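Local coordinates for endoribonuclease MazF3 (PDB 5UCT), which cleaves mRNA and 23S rRNA, predominantly within the sequence UUCCU, as the toxin of a type II toxin-antitoxin system, at residues I17-V22 against N29-P34; A33-T38 against S58-D63. All blocks are in the same frame, centred on the assembly; numbering follows the deposited sequence.

Contact 1: I17-V22 against N29-P34; sequences ILTREV and NVTVAP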
ATOM      1  N   ILE A  17       0.116  10.686  -2.893  1.00 69.50           N
ATOM      2  CA  ILE A  17      -1.211  10.235  -2.482  1.00 66.62           C
ATOM      3  C   ILE A  17      -1.606   9.041  -3.348  1.00 64.46           C
ATOM      4  O   ILE A  17      -1.951   9.202  -4.522  1.00 67.10           O
ATOM      5  CB  ILE A  17      -2.247  11.358  -2.582  1.00 69.22           C
ATOM      6  CG1 ILE A  17      -1.810  12.570  -1.755  1.00 69.94           C
ATOM      7  CG2 ILE A  17      -3.605  10.851  -2.143  1.00 68.57           C
ATOM      8  CD1 ILE A  17      -1.646  12.295  -0.270  1.00 67.43           C
ATOM      9  N   LEU A  18      -1.558   7.840  -2.771  1.00 61.11           N
ATOM     10  CA  LEU A  18      -1.946   6.649  -3.516  1.00 59.00           C
ATOM     11  C   LEU A  18      -3.458   6.493  -3.576  1.00 61.76           C
ATOM     12  O   LEU A  18      -3.996   6.065  -4.604  1.00 65.50           O
ATOM     13  CB  LEU A  18      -1.307   5.406  -2.898  1.00 53.73           C
ATOM     14  CG  LEU A  18       0.192   5.252  -3.126  1.00 60.68           C
ATOM     15  CD1 LEU A  18       0.653   3.887  -2.659  1.00 58.03           C
ATOM     16  CD2 LEU A  18       0.529   5.466  -4.596  1.00 55.81           C
ATOM     17  N   THR A  19      -4.152   6.823  -2.487  1.00 62.38           N
ATOM     18  CA  THR A  19      -5.607   6.763  -2.477  1.00 64.92           C
ATOM     19  C   THR A  19      -6.181   7.605  -3.608  1.00 73.06           C
ATOM     20  O   THR A  19      -5.709   8.713  -3.880  1.00 75.05           O
ATOM     21  CB  THR A  19      -6.152   7.253  -1.132  1.00 60.68           C
ATOM     22  OG1 THR A  19      -5.549   6.506  -0.068  1.00 56.01           O
ATOM     23  CG2 THR A  19      -7.664   7.083  -1.071  1.00 61.34           C
ATOM     24  N   ARG A  20      -7.193   7.061  -4.280  1.00 77.69           N
ATOM     25  CA  ARG A  20      -7.850   7.773  -5.367  1.00 85.54           C
ATOM     26  C   ARG A  20      -8.431   9.087  -4.864  1.00 93.52           C
ATOM     27  O   ARG A  20      -9.055   9.138  -3.801  1.00 94.87           O
ATOM     28  CB  ARG A  20      -8.947   6.894  -5.970  1.00 88.15           C
ATOM     29  CG  ARG A  20      -9.950   6.355  -4.954  1.00 84.82           C
ATOM     30  CD  ARG A  20     -10.789   5.213  -5.507  1.00 83.41           C
ATOM     31  NE  ARG A  20     -11.833   4.809  -4.565  1.00 84.44           N
ATOM     32  CZ  ARG A  20     -11.632   4.017  -3.516  1.00 84.14           C
ATOM     33  NH1 ARG A  20     -10.423   3.534  -3.267  1.00 80.77           N
ATOM     34  NH2 ARG A  20     -12.641   3.710  -2.714  1.00 90.37           N
ATOM     35  N   GLU A  21      -8.216  10.160  -5.630  1.00 99.90           N
ATOM     36  CA  GLU A  21      -8.779  11.453  -5.260  1.00107.36           C
ATOM     37  C   GLU A  21     -10.300  11.469  -5.345  1.00110.00           C
ATOM     38  O   GLU A  21     -10.925  12.414  -4.851  1.00113.16           O
ATOM     39  CB  GLU A  21      -8.194  12.561  -6.138  1.00115.26           C
ATOM     40  CG  GLU A  21      -8.342  13.955  -5.540  1.00121.73           C
ATOM     41  CD  GLU A  21      -7.705  15.034  -6.387  1.00127.54           C
ATOM     42  OE1 GLU A  21      -6.967  14.695  -7.334  1.00128.21           O
ATOM     43  OE2 GLU A  21      -7.943  16.227  -6.101  1.00131.69           O
ATOM     44  N   VAL A  22     -10.902  10.445  -5.951  1.00103.69           N
ATOM     45  CA  VAL A  22     -12.356  10.368  -6.044  1.00106.20           C
ATOM     46  C   VAL A  22     -12.984  10.311  -4.656  1.00102.03           C
ATOM     47  O   VAL A  22     -13.997  10.970  -4.392  1.00103.99           O
ATOM     48  CB  VAL A  22     -12.759   9.156  -6.907  1.00108.74           C
ATOM     49  CG1 VAL A  22     -14.259   8.936  -6.863  1.00113.53           C
ATOM     50  CG2 VAL A  22     -12.279   9.349  -8.339  1.00112.02           C
ATOM     51  N   ASN A  29      -8.691   8.486   6.510  1.00 56.86           N
ATOM     52  CA  ASN A  29      -7.334   8.024   6.276  1.00 55.07           C
ATOM     53  C   ASN A  29      -7.011   8.130   4.791  1.00 54.97           C
ATOM     54  O   ASN A  29      -7.900   8.263   3.946  1.00 57.62           O
ATOM     55  CB  ASN A  29      -7.149   6.579   6.761  1.00 55.16           C
ATOM     56  CG  ASN A  29      -7.497   6.408   8.228  1.00 59.24           C
ATOM     57  OD1 ASN A  29      -7.005   7.141   9.087  1.00 62.68           O
ATOM     58  ND2 ASN A  29      -8.356   5.441   8.520  1.00 59.00           N
ATOM     59  N   VAL A  30      -5.719   8.074   4.480  1.00 52.83           N
ATOM     60  CA  VAL A  30      -5.246   8.166   3.102  1.00 50.90           C
ATOM     61  C   VAL A  30      -3.989   7.319   2.970  1.00 51.79           C
ATOM     62  O   VAL A  30      -3.105   7.361   3.831  1.00 54.64           O
ATOM     63  CB  VAL A  30      -4.990   9.634   2.691  1.00 49.81           C
ATOM     64  CG1 VAL A  30      -4.080  10.326   3.699  1.00 49.33           C
ATOM     65  CG2 VAL A  30      -4.398   9.707   1.291  1.00 50.51           C
ATOM     66  N   THR A  31      -3.926   6.527   1.903  1.00 49.51           N
ATOM     67  CA  THR A  31      -2.761   5.700   1.625  1.00 48.97           C
ATOM     68  C   THR A  31      -1.777   6.499   0.784  1.00 50.10           C
ATOM     69  O   THR A  31      -2.151   7.075  -0.242  1.00 51.29           O
ATOM     70  CB  THR A  31      -3.160   4.413   0.901  1.00 46.49           C
ATOM     71  OG1 THR A  31      -4.116   3.696   1.690  1.00 47.59           O
ATOM     72  CG2 THR A  31      -1.944   3.529   0.676  1.00 45.04           C
ATOM     73  N   VAL A  32      -0.520   6.541   1.229  1.00 50.18           N
ATOM     74  CA  VAL A  32       0.506   7.365   0.607  1.00 51.65           C
ATOM     75  C   VAL A  32       1.746   6.522   0.338  1.00 53.30           C
ATOM     76  O   VAL A  32       1.926   5.440   0.901  1.00 53.16           O
ATOM     77  CB  VAL A  32       0.873   8.587   1.476  1.00 53.37           C
ATOM     78  CG1 VAL A  32      -0.351   9.457   1.720  1.00 52.84           C
ATOM     79  CG2 VAL A  32       1.479   8.136   2.795  1.00 54.29           C
ATOM     80  N   ALA A  33       2.603   7.037  -0.542  1.00 55.05           N
ATOM     81  CA  ALA A  33       3.906   6.446  -0.819  1.00 55.76           C
ATOM     82  C   ALA A  33       4.981   7.480  -0.523  1.00 56.34           C
ATOM     83  O   ALA A  33       4.956   8.574  -1.112  1.00 57.41           O
ATOM     84  CB  ALA A  33       4.006   5.967  -2.269  1.00 58.02           C
ATOM     85  N   PRO A  34       5.932   7.201   0.363  1.00 57.59           N
ATOM     86  CA  PRO A  34       6.914   8.220   0.740  1.00 60.24           C
ATOM     87  C   PRO A  34       7.910   8.482  -0.379  1.00 64.76           C
ATOM     88  O   PRO A  34       8.137   7.651  -1.260  1.00 63.50           O
ATOM     89  CB  PRO A  34       7.604   7.609   1.963  1.00 59.42           C
ATOM     90  CG  PRO A  34       7.485   6.142   1.749  1.00 59.35           C
ATOM     91  CD  PRO A  34       6.161   5.927   1.064  1.00 57.72           C
TER
HETATM   92  O   HOH W   1      -6.907   4.445   0.720  1.00 58.34           O

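Contact 2: A33-T38 against S58-D63; sequences APITTT and SVVSCD. With SO4 (sulfate ion), chain C.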
ATOM      1  N   ALA A  33       2.603   7.037  -0.542  1.00 55.05           N
ATOM      2  CA  ALA A  33       3.906   6.446  -0.819  1.00 55.76           C
ATOM      3  C   ALA A  33       4.981   7.480  -0.523  1.00 56.34           C
ATOM      4  O   ALA A  33       4.956   8.574  -1.112  1.00 57.41           O
ATOM      5  CB  ALA A  33       4.006   5.967  -2.269  1.00 58.02           C
ATOM      6  N   PRO A  34       5.932   7.201   0.363  1.00 57.59           N
ATOM      7  CA  PRO A  34       6.914   8.220   0.740  1.00 60.24           C
ATOM      8  C   PRO A  34       7.910   8.482  -0.379  1.00 64.76           C
ATOM      9  O   PRO A  34       8.137   7.651  -1.260  1.00 63.50           O
ATOM     10  CB  PRO A  34       7.604   7.609   1.963  1.00 59.42           C
ATOM     11  CG  PRO A  34       7.485   6.142   1.749  1.00 59.35           C
ATOM     12  CD  PRO A  34       6.161   5.927   1.064  1.00 57.72           C
ATOM     13  N   ILE A  35       8.510   9.668  -0.325  1.00 68.53           N
ATOM     14  CA  ILE A  35       9.505  10.104  -1.297  1.00 70.77           C
ATOM     15  C   ILE A  35      10.799  10.373  -0.542  1.00 76.58           C
ATOM     16  O   ILE A  35      10.865  11.295   0.283  1.00 78.13           O
ATOM     17  CB  ILE A  35       9.051  11.352  -2.066  1.00 69.18           C
ATOM     18  CG1 ILE A  35       7.752  11.092  -2.818  1.00 63.17           C
ATOM     19  CG2 ILE A  35      10.113  11.793  -3.047  1.00 73.87           C
ATOM     20  CD1 ILE A  35       7.328  12.273  -3.640  1.00 64.74           C
ATOM     21  N   THR A  36      11.831   9.580  -0.823  1.00 81.43           N
ATOM     22  CA  THR A  36      13.129   9.732  -0.180  1.00 86.14           C
ATOM     23  C   THR A  36      14.201   9.997  -1.227  1.00 90.99           C
ATOM     24  O   THR A  36      14.125   9.506  -2.358  1.00 92.94           O
ATOM     25  CB  THR A  36      13.498   8.492   0.652  1.00 87.49           C
ATOM     26  OG1 THR A  36      14.774   8.692   1.274  1.00 92.20           O
ATOM     27  CG2 THR A  36      13.550   7.243  -0.223  1.00 87.60           C
ATOM     28  N   THR A  37      15.194  10.805  -0.847  1.00 94.52           N
ATOM     29  CA  THR A  37      16.287  11.119  -1.760  1.00 97.08           C
ATOM     30  C   THR A  37      17.234   9.943  -1.946  1.00 97.45           C
ATOM     31  O   THR A  37      17.976   9.909  -2.934  1.00100.72           O
ATOM     32  CB  THR A  37      17.066  12.338  -1.262  1.00 99.76           C
ATOM     33  OG1 THR A  37      17.651  12.048   0.015  1.00100.76           O
ATOM     34  CG2 THR A  37      16.146  13.542  -1.128  1.00 98.93           C
ATOM     35  N   THR A  38      17.225   8.983  -1.025  1.00 94.05           N
ATOM     36  CA  THR A  38      18.056   7.788  -1.136  1.00 94.73           C
ATOM     37  C   THR A  38      17.541   6.933  -2.287  1.00 91.49           C
ATOM     38  O   THR A  38      16.568   6.189  -2.139  1.00 87.49           O
ATOM     39  CB  THR A  38      18.046   7.006   0.173  1.00 93.58           C
ATOM     40  OG1 THR A  38      18.481   7.854   1.244  1.00 95.42           O
ATOM     41  CG2 THR A  38      18.969   5.798   0.084  1.00 94.66           C
ATOM     42  N   SER A  58      14.698  12.854  -6.389  1.00121.00           N
ATOM     43  CA  SER A  58      14.179  11.917  -5.402  1.00114.62           C
ATOM     44  C   SER A  58      13.416  10.810  -6.123  1.00109.43           C
ATOM     45  O   SER A  58      13.336  10.785  -7.354  1.00111.90           O
ATOM     46  CB  SER A  58      13.307  12.650  -4.379  1.00114.16           C
ATOM     47  OG  SER A  58      13.211  11.911  -3.180  1.00113.30           O
ATOM     48  N   VAL A  59      12.865   9.874  -5.346  1.00105.51           N
ATOM     49  CA  VAL A  59      12.147   8.735  -5.905  1.00102.57           C
ATOM     50  C   VAL A  59      10.952   8.406  -5.021  1.00 97.36           C
ATOM     51  O   VAL A  59      10.989   8.590  -3.802  1.00 93.25           O
ATOM     52  CB  VAL A  59      13.052   7.492  -6.064  1.00102.37           C
ATOM     53  CG1 VAL A  59      14.070   7.698  -7.175  1.00106.56           C
ATOM     54  CG2 VAL A  59      13.745   7.166  -4.746  1.00102.50           C
ATOM     55  N   VAL A  60       9.886   7.918  -5.650  1.00 89.25           N
ATOM     56  CA  VAL A  60       8.720   7.417  -4.929  1.00 83.49           C
ATOM     57  C   VAL A  60       8.977   5.963  -4.551  1.00 80.02           C
ATOM     58  O   VAL A  60       9.143   5.105  -5.424  1.00 80.04           O
ATOM     59  CB  VAL A  60       7.445   7.549  -5.775  1.00 84.27           C
ATOM     60  CG1 VAL A  60       6.278   6.849  -5.093  1.00 67.75           C
ATOM     61  CG2 VAL A  60       7.121   9.014  -6.020  1.00 74.61           C
ATOM     62  N   SER A  61       9.010   5.684  -3.250  1.00 74.27           N
ATOM     63  CA  SER A  61       9.314   4.347  -2.736  1.00 68.56           C
ATOM     64  C   SER A  61       8.007   3.583  -2.558  1.00 66.41           C
ATOM     65  O   SER A  61       7.316   3.732  -1.547  1.00 66.78           O
ATOM     66  CB  SER A  61      10.086   4.441  -1.423  1.00 68.65           C
ATOM     67  OG  SER A  61      10.205   3.173  -0.804  1.00 68.72           O
ATOM     68  N   CYS A  62       7.669   2.749  -3.542  1.00 65.81           N
ATOM     69  CA  CYS A  62       6.420   1.998  -3.517  1.00 61.54           C
ATOM     70  C   CYS A  62       6.480   0.760  -2.634  1.00 62.24           C
ATOM     71  O   CYS A  62       5.453   0.097  -2.460  1.00 63.17           O
ATOM     72  CB  CYS A  62       6.022   1.591  -4.935  1.00 60.82           C
ATOM     73  SG  CYS A  62       5.362   2.946  -5.931  1.00 63.93           S
ATOM     74  N   ASP A  63       7.645   0.418  -2.086  1.00 64.42           N
ATOM     75  CA  ASP A  63       7.728  -0.693  -1.147  1.00 64.29           C
ATOM     76  C   ASP A  63       7.424  -0.279   0.284  1.00 61.04           C
ATOM     77  O   ASP A  63       7.361  -1.148   1.162  1.00 57.58           O
ATOM     78  CB  ASP A  63       9.116  -1.332  -1.208  1.00 71.00           C
ATOM     79  CG  ASP A  63       9.200  -2.439  -2.233  1.00 74.06           C
ATOM     80  OD1 ASP A  63       8.274  -3.271  -2.280  1.00 72.39           O
ATOM     81  OD2 ASP A  63      10.190  -2.472  -2.992  1.00 76.57           O
TER
HETATM   82  S   SO4 C 201      16.216   7.646   4.556  1.00169.87           S
HETATM   83  O1  SO4 C 201      15.976   9.012   4.103  1.00170.03           O
HETATM   84  O2  SO4 C 201      16.285   7.622   6.014  1.00169.62           O
HETATM   85  O3  SO4 C 201      17.477   7.165   4.001  1.00169.76           O
HETATM   86  O4  SO4 C 201      15.127   6.785   4.106  1.00169.76           O

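Contact 1: I17-V22 against N29-P34
Thr19 and Thr31 carry the polar part of this contact, where the chain leaves strand 12-17 and passes beside strand 29-36. The carbonyl Thr31 O takes two N-H groups. Leu18 N donates at 2.7 Å to Thr31 O over a bent path, and Thr19 N at 3.0 Å to the same Thr31 O more directly. In return, Thr31 N donates to the side-chain oxygen Thr19 OG1 at 2.6 Å, with an angle of 161° at the hydrogen. With chi1 near -55°, Thr19 OG1 sits beside its own backbone N and anti to the carbonyl carbon, which places it where Thr31 N can reach it. That hydroxyl also donates to a water, which accepts a second bond from Thr31 OG1. The hydroxyl of Thr31 is also hydrogen-bonded to Thr67 OG1. Apolar contacts flank this group. Ile17 CD1 meets Val32 CG1 at 3.7 Å, at an antiparallel non-hydrogen-bonded pair, and Ile17 CG2 meets Val30 CG2 at 3.7 Å. Leu18 CD1 lies 4.0 Å from Ala33 CB, and the leucine also packs on Leu88 and Ile92 of helix 85-96 and on Phe96 of the second subunit. A threonine hydroxyl thus replaces a main-chain carbonyl as acceptor, and sheet-like bonding to Thr31 continues past the last regular strand pair.

Contact 2: A33-T38 against S58-D63
Ile35 lies against Ser58 and Val60 on the neighbouring strand, and its side chain can be followed outward. Ile35 CB is 3.8 Å from Val59 O. CG2, anti to the backbone N, comes close to the Ser58 hydroxyl and to Val59 O. Ile35 CG1, on the other branch, meets Val60 CG2 at 3.9 Å. Ile35 CD1 at the tip stays beside the same Val60 CG2, at 4.0 Å. Val48 of strand 45-48 and Pro14 of strand 12-17 also touch this isoleucine. Strands 29-36 and 58-61 run antiparallel in the curled sheet of the MazF toxin, a member of the SH3-like clan. Ile35 and Val60 form a non-hydrogen-bonded pair; Thr36 and Val59 form the hydrogen-bonded pair next to it. Ser61 N donates to Pro34 O at 2.9 Å, nearly straight. Thr36 O accepts from Val59 N and, at 2.7 Å, from Ser58 OG. Both donors reach Thr36 O from the same face of its carbonyl plane, the hydroxyl almost directly above it. Ser58 OG, anti to its backbone N (chi1 -158°), is turned onto Thr36 O. Beyond the strand, Thr38 OG1 donates to sulfate O3 at 3.0 Å; this ion probably comes from the crystallisation liquor.

How the contacts relate
From the N terminus, the chain runs through strands 3-8 and 12-17 and reaches contact 1. There 17-22 meets 29-34 and closes a short loop with six residues between the segments. The same strand, 29-36, then leads directly into contact 2. That contact closes a longer loop, with 19 residues between 33-38 and 58-63, and this loop includes strand 45-48. The loops follow one another and do not nest; their segments overlap at Ala33 and Pro34. The contact centres lie about 14 Å apart, on opposite sides of the chain's centre. Strand 29-36 therefore joins the end of strand 12-17 to strand 58-61, and all belong to one antiparallel sheet.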